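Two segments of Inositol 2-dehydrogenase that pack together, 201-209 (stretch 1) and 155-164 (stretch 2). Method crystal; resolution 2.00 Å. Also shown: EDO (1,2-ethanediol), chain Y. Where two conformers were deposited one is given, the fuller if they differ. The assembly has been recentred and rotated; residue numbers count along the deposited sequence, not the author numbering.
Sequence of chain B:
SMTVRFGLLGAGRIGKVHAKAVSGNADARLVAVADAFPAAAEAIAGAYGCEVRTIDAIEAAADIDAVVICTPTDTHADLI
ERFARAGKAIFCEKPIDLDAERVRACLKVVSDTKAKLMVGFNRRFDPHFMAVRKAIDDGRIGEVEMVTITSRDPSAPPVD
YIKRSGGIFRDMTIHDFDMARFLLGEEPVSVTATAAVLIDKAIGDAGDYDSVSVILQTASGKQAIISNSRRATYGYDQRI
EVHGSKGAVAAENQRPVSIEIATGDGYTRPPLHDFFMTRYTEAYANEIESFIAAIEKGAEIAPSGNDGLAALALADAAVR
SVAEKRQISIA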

ATOM      1  N   LYS B 201     -15.192 -32.189  -1.422  1.00 23.81           N
ATOM      2  CA  LYS B 201     -15.141 -33.537  -0.863  1.00 25.40           C
ATOM      3  C   LYS B 201     -14.636 -34.514  -1.882  1.00 22.60           C
ATOM      4  O   LYS B 201     -14.056 -35.526  -1.539  1.00 21.55           O
ATOM      5  CB  LYS B 201     -16.544 -33.962  -0.377  1.00 31.35           C
ATOM      6  CG  LYS B 201     -16.669 -35.423   0.101  1.00 36.00           C
ATOM      7  CD  LYS B 201     -18.141 -35.820   0.251  1.00 45.82           C
ATOM      8  CE  LYS B 201     -18.406 -37.291  -0.071  1.00 51.00           C
ATOM      9  NZ  LYS B 201     -17.859 -38.203   0.971  1.00 48.03           N
ATOM     10  N   ALA B 202     -14.825 -34.214  -3.158  1.00 21.28           N
ATOM     11  CA  ALA B 202     -14.290 -35.090  -4.208  1.00 22.93           C
ATOM     12  C   ALA B 202     -12.768 -35.215  -4.178  1.00 21.26           C
ATOM     13  O   ALA B 202     -12.225 -36.209  -4.616  1.00 20.09           O
ATOM     14  CB  ALA B 202     -14.749 -34.619  -5.600  1.00 23.41           C
ATOM     15  N   ILE B 203     -12.077 -34.198  -3.662  1.00 20.70           N
ATOM     16  CA  ILE B 203     -10.621 -34.282  -3.484  1.00 19.77           C
ATOM     17  C   ILE B 203     -10.288 -35.316  -2.418  1.00 19.83           C
ATOM     18  O   ILE B 203      -9.415 -36.190  -2.620  1.00 17.78           O
ATOM     19  CB  ILE B 203     -10.017 -32.896  -3.130  1.00 20.42           C
ATOM     20  CG1 ILE B 203     -10.283 -31.939  -4.299  1.00 21.02           C
ATOM     21  CG2 ILE B 203      -8.516 -32.999  -2.877  1.00 20.43           C
ATOM     22  CD1 ILE B 203      -9.963 -30.477  -4.015  1.00 22.24           C
ATOM     23  N   GLY B 204     -10.979 -35.218  -1.287  1.00 20.42           N
ATOM     24  CA  GLY B 204     -10.859 -36.224  -0.232  1.00 21.74           C
ATOM     25  C   GLY B 204     -11.193 -37.625  -0.676  1.00 22.18           C
ATOM     26  O   GLY B 204     -10.485 -38.583  -0.348  1.00 24.15           O
ATOM     27  N   ASP B 205     -12.268 -37.773  -1.434  1.00 23.94           N
ATOM     28  CA  ASP B 205     -12.648 -39.096  -1.951  1.00 24.71           C
ATOM     29  C   ASP B 205     -11.540 -39.659  -2.843  1.00 25.16           C
ATOM     30  O   ASP B 205     -11.313 -40.870  -2.884  1.00 24.34           O
ATOM     31  CB  ASP B 205     -13.971 -39.025  -2.745  1.00 25.06           C
ATOM     32  CG  ASP B 205     -15.174 -38.683  -1.863  1.00 28.85           C
ATOM     33  OD1 ASP B 205     -15.120 -38.889  -0.610  1.00 29.67           O
ATOM     34  OD2 ASP B 205     -16.182 -38.195  -2.422  1.00 27.36           O
ATOM     35  N   ALA B 206     -10.835 -38.781  -3.552  1.00 24.23           N
ATOM     36  CA  ALA B 206      -9.698 -39.216  -4.372  1.00 24.00           C
ATOM     37  C   ALA B 206      -8.433 -39.538  -3.549  1.00 24.02           C
ATOM     38  O   ALA B 206      -7.421 -39.908  -4.102  1.00 25.92           O
ATOM     39  CB  ALA B 206      -9.377 -38.158  -5.431  1.00 23.34           C
ATOM     40  N   GLY B 207      -8.484 -39.390  -2.235  1.00 23.80           N
ATOM     41  CA  GLY B 207      -7.298 -39.671  -1.415  1.00 23.56           C
ATOM     42  C   GLY B 207      -6.324 -38.504  -1.214  1.00 21.09           C
ATOM     43  O   GLY B 207      -5.185 -38.726  -0.790  1.00 21.52           O
ATOM     44  N   ASP B 208      -6.780 -37.272  -1.448  1.00 19.25           N
ATOM     45  CA  ASP B 208      -5.912 -36.105  -1.378  1.00 19.01           C
ATOM     46  C   ASP B 208      -6.483 -35.109  -0.343  1.00 18.06           C
ATOM     47  O   ASP B 208      -7.546 -35.302   0.194  1.00 19.53           O
ATOM     48  CB  ASP B 208      -5.774 -35.450  -2.757  1.00 18.55           C
ATOM     49  CG  ASP B 208      -4.525 -34.602  -2.900  1.00 20.44           C
ATOM     50  OD1 ASP B 208      -3.616 -34.627  -1.996  1.00 20.05           O
ATOM     51  OD2 ASP B 208      -4.443 -33.889  -3.936  1.00 20.94           O
ATOM     52  N   TYR B 209      -5.728 -34.047  -0.087  1.00 17.73           N
ATOM     53  CA  TYR B 209      -6.128 -33.000   0.775  1.00 17.06           C
ATOM     54  C   TYR B 209      -6.106 -31.752  -0.068  1.00 16.64           C
ATOM     55  O   TYR B 209      -5.377 -31.689  -1.082  1.00 17.40           O
ATOM     56  CB  TYR B 209      -5.113 -32.876   1.942  1.00 17.96           C
ATOM     57  CG  TYR B 209      -5.060 -34.057   2.906  1.00 19.87           C
ATOM     58  CD1 TYR B 209      -6.055 -34.245   3.864  1.00 21.49           C
ATOM     59  CD2 TYR B 209      -3.981 -34.950   2.895  1.00 22.28           C
ATOM     60  CE1 TYR B 209      -6.019 -35.314   4.755  1.00 21.77           C
ATOM     61  CE2 TYR B 209      -3.930 -36.013   3.790  1.00 22.03           C
ATOM     62  CZ  TYR B 209      -4.953 -36.186   4.711  1.00 23.80           C
ATOM     63  OH  TYR B 209      -4.862 -37.230   5.607  1.00 26.04           O
TER
HETATM   64  C1  EDO Y 408      -3.082 -38.127  -4.425  1.00 41.91           C
HETATM   65  O1  EDO Y 408      -2.037 -39.054  -4.099  1.00 44.12           O
HETATM   66  C2  EDO Y 408      -4.194 -38.901  -5.099  1.00 45.71           C
HETATM   67  O2  EDO Y 408      -4.754 -39.841  -4.186  1.00 45.33           O
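Stretch 2 (155-164) SAPPVDYIKR

Stretch 2 (155-164) lies on stretch 1 (201-209) mainly through apolar side chains; no hydrogen bond links the two, and together they bury 322 Å². Its chain runs in the same general sense as stretch 1, with Val-159 nearest Ile-203 (CA to CA 6.7 Å) and Lys-163 nearest Ala-206 (CA to CA 6.4 Å). Ser-155 begins in extended conformation, out of reach of stretch 1. Ala-156, also extended (phi/psi -84/152), points its CB toward the partner and meets the tip of Ile-203, CB to CD1 at 3.8 Å. Pro-157 and Pro-158 carry the extended backbone past without contact; Pro-158, its CB directed away, is the N-cap of the short helix that begins at Val-159, and its O accepts the bond from Ile-162 N (3.0 Å). Val-159 opens the helix and points toward stretch 1, where its CG2 lies 4.1 Å from Ala-202 CB and its CG1 4.2 Å from Ala-206 CB, so the valine touches two residues four apart, Ala-202 in the facing helix and Ala-206 just beyond its end. Asp-160 and Tyr-161 are out of reach. Ile-162, three residues after Val-159, returns to the contact and has the largest covered area of either stretch: its CD1 packs on Ile-203 CG1 (3.9 Å), while its CG2 lies 4.0 Å from Ala-206 CB and 3.6 Å from Asp-208 OD2. Ala-206, its CB pointing toward stretch 2, lies just before the chain turns at Gly-207, whose positive phi belongs to a Schellman motif. Lys-163 leaves its backbone sideways, but its extended side chain brings CE to 4.2 Å from Ala-206 CB. Beside this end of the contact sits a 1,2-ethanediol, its O2 hydrogen-bonded to Ala-206 O (2.7 Å) and its C2 3.4 Å from Ile-162 O. Arg-164 ends the stretch clear of the partner.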

ATOM      1  N   SER B 155      -7.912 -22.315  -8.239  1.00 21.94           N
ATOM      2  CA  SER B 155      -8.913 -23.353  -8.061  1.00 21.30           C
ATOM      3  C   SER B 155      -8.196 -24.658  -8.180  1.00 19.97           C
ATOM      4  O   SER B 155      -7.037 -24.685  -8.595  1.00 18.52           O
ATOM      5  CB  SER B 155      -9.980 -23.236  -9.173  1.00 23.39           C
ATOM      6  OG  SER B 155      -9.318 -23.358 -10.407  1.00 21.11           O
ATOM      7  N   ALA B 156      -8.862 -25.743  -7.792  1.00 20.78           N
ATOM      8  CA  ALA B 156      -8.222 -27.060  -7.699  1.00 23.01           C
ATOM      9  C   ALA B 156      -8.202 -27.756  -9.051  1.00 25.65           C
ATOM     10  O   ALA B 156      -9.089 -27.548  -9.845  1.00 23.38           O
ATOM     11  CB  ALA B 156      -8.986 -27.944  -6.732  1.00 23.92           C
ATOM     12  N   PRO B 157      -7.221 -28.634  -9.273  1.00 24.71           N
ATOM     13  CA  PRO B 157      -7.255 -29.409 -10.483  1.00 23.49           C
ATOM     14  C   PRO B 157      -8.344 -30.486 -10.398  1.00 23.31           C
ATOM     15  O   PRO B 157      -8.885 -30.733  -9.326  1.00 21.23           O
ATOM     16  CB  PRO B 157      -5.860 -30.011 -10.556  1.00 24.76           C
ATOM     17  CG  PRO B 157      -5.408 -30.109  -9.136  1.00 25.14           C
ATOM     18  CD  PRO B 157      -6.127 -29.041  -8.365  1.00 24.92           C
ATOM     19  N   PRO B 158      -8.695 -31.079 -11.553  1.00 24.15           N
ATOM     20  CA  PRO B 158      -9.744 -32.099 -11.590  1.00 23.17           C
ATOM     21  C   PRO B 158      -9.280 -33.409 -10.978  1.00 21.80           C
ATOM     22  O   PRO B 158      -8.072 -33.676 -10.873  1.00 19.52           O
ATOM     23  CB  PRO B 158     -10.045 -32.233 -13.095  1.00 24.76           C
ATOM     24  CG  PRO B 158      -8.796 -31.775 -13.804  1.00 24.40           C
ATOM     25  CD  PRO B 158      -8.173 -30.745 -12.900  1.00 24.64           C
ATOM     26  N   VAL B 159     -10.231 -34.257 -10.615  1.00 21.46           N
ATOM     27  CA  VAL B 159      -9.906 -35.530  -9.978  1.00 19.99           C
ATOM     28  C   VAL B 159      -8.946 -36.433 -10.758  1.00 20.85           C
ATOM     29  O   VAL B 159      -8.067 -37.068 -10.158  1.00 18.14           O
ATOM     30  CB  VAL B 159     -11.211 -36.269  -9.582  1.00 21.99           C
ATOM     31  CG1 VAL B 159     -10.938 -37.732  -9.268  1.00 22.65           C
ATOM     32  CG2 VAL B 159     -11.857 -35.545  -8.395  1.00 23.21           C
ATOM     33  N   ASP B 160      -9.100 -36.529 -12.091  1.00 22.66           N
ATOM     34  CA  ASP B 160      -8.212 -37.410 -12.884  1.00 24.72           C
ATOM     35  C   ASP B 160      -6.726 -36.946 -12.749  1.00 23.39           C
ATOM     36  O   ASP B 160      -5.800 -37.761 -12.616  1.00 23.87           O
ATOM     37  CB  ASP B 160      -8.649 -37.487 -14.364  1.00 29.69           C
ATOM     38  CG  ASP B 160      -8.740 -36.115 -15.039  1.00 34.93           C
ATOM     39  OD1 ASP B 160      -8.498 -35.094 -14.369  1.00 36.90           O
ATOM     40  OD2 ASP B 160      -9.096 -36.041 -16.238  1.00 41.55           O
ATOM     41  N   TYR B 161      -6.522 -35.640 -12.715  1.00 21.62           N
ATOM     42  CA  TYR B 161      -5.192 -35.088 -12.476  1.00 20.89           C
ATOM     43  C   TYR B 161      -4.736 -35.390 -11.033  1.00 20.82           C
ATOM     44  O   TYR B 161      -3.623 -35.845 -10.803  1.00 21.20           O
ATOM     45  CB  TYR B 161      -5.185 -33.575 -12.715  1.00 22.73           C
ATOM     46  CG  TYR B 161      -3.812 -33.016 -12.473  1.00 26.19           C
ATOM     47  CD1 TYR B 161      -2.897 -32.855 -13.532  1.00 27.84           C
ATOM     48  CD2 TYR B 161      -3.385 -32.721 -11.174  1.00 25.31           C
ATOM     49  CE1 TYR B 161      -1.597 -32.395 -13.294  1.00 28.72           C
ATOM     50  CE2 TYR B 161      -2.116 -32.234 -10.931  1.00 26.66           C
ATOM     51  CZ  TYR B 161      -1.218 -32.080 -11.981  1.00 29.18           C
ATOM     52  OH  TYR B 161       0.041 -31.622 -11.711  1.00 27.86           O
ATOM     53  N   ILE B 162      -5.602 -35.113 -10.065  1.00 20.95           N
ATOM     54  CA  ILE B 162      -5.280 -35.429  -8.652  1.00 22.01           C
ATOM     55  C   ILE B 162      -4.747 -36.838  -8.461  1.00 23.32           C
ATOM     56  O   ILE B 162      -3.679 -37.029  -7.860  1.00 22.35           O
ATOM     57  CB  ILE B 162      -6.466 -35.138  -7.759  1.00 20.18           C
ATOM     58  CG1 ILE B 162      -6.587 -33.605  -7.655  1.00 20.12           C
ATOM     59  CG2 ILE B 162      -6.275 -35.790  -6.382  1.00 20.76           C
ATOM     60  CD1 ILE B 162      -7.891 -33.126  -7.127  1.00 21.03           C
ATOM     61  N   LYS B 163      -5.468 -37.828  -8.989  1.00 24.72           N
ATOM     62  CA  LYS B 163      -5.072 -39.237  -8.855  1.00 24.36           C
ATOM     63  C   LYS B 163      -3.706 -39.567  -9.391  1.00 23.52           C
ATOM     64  O   LYS B 163      -3.109 -40.502  -8.934  1.00 21.48           O
ATOM     65  CB  LYS B 163      -6.112 -40.176  -9.482  1.00 27.75           C
ATOM     66  CG  LYS B 163      -7.323 -40.330  -8.583  1.00 32.75           C
ATOM     67  CD  LYS B 163      -8.474 -41.055  -9.248  1.00 41.12           C
ATOM     68  CE  LYS B 163      -9.567 -41.308  -8.214  1.00 48.72           C
ATOM     69  NZ  LYS B 163     -10.890 -41.610  -8.829  1.00 54.44           N
ATOM     70  N   ARG B 164      -3.186 -38.815 -10.347  1.00 24.00           N
ATOM     71  CA  ARG B 164      -1.840 -39.130 -10.846  0.50 26.01           C
ATOM     72  C   ARG B 164      -0.775 -38.116 -10.382  1.00 25.87           C
ATOM     73  O   ARG B 164       0.353 -38.117 -10.877  1.00 25.92           O
ATOM     74  CB  ARG B 164      -1.843 -39.254 -12.379  0.50 27.08           C
ATOM     75  CG  ARG B 164      -2.220 -38.000 -13.135  0.50 27.66           C
ATOM     76  CD  ARG B 164      -2.229 -38.281 -14.638  0.50 29.38           C
ATOM     77  NE  ARG B 164      -3.295 -37.549 -15.275  0.50 28.85           N
ATOM     78  CZ  ARG B 164      -3.167 -36.339 -15.787  0.50 30.14           C
ATOM     79  NH1 ARG B 164      -1.994 -35.726 -15.760  0.50 32.13           N
ATOM     80  NH2 ARG B 164      -4.220 -35.747 -16.319  0.50 31.08           N
TER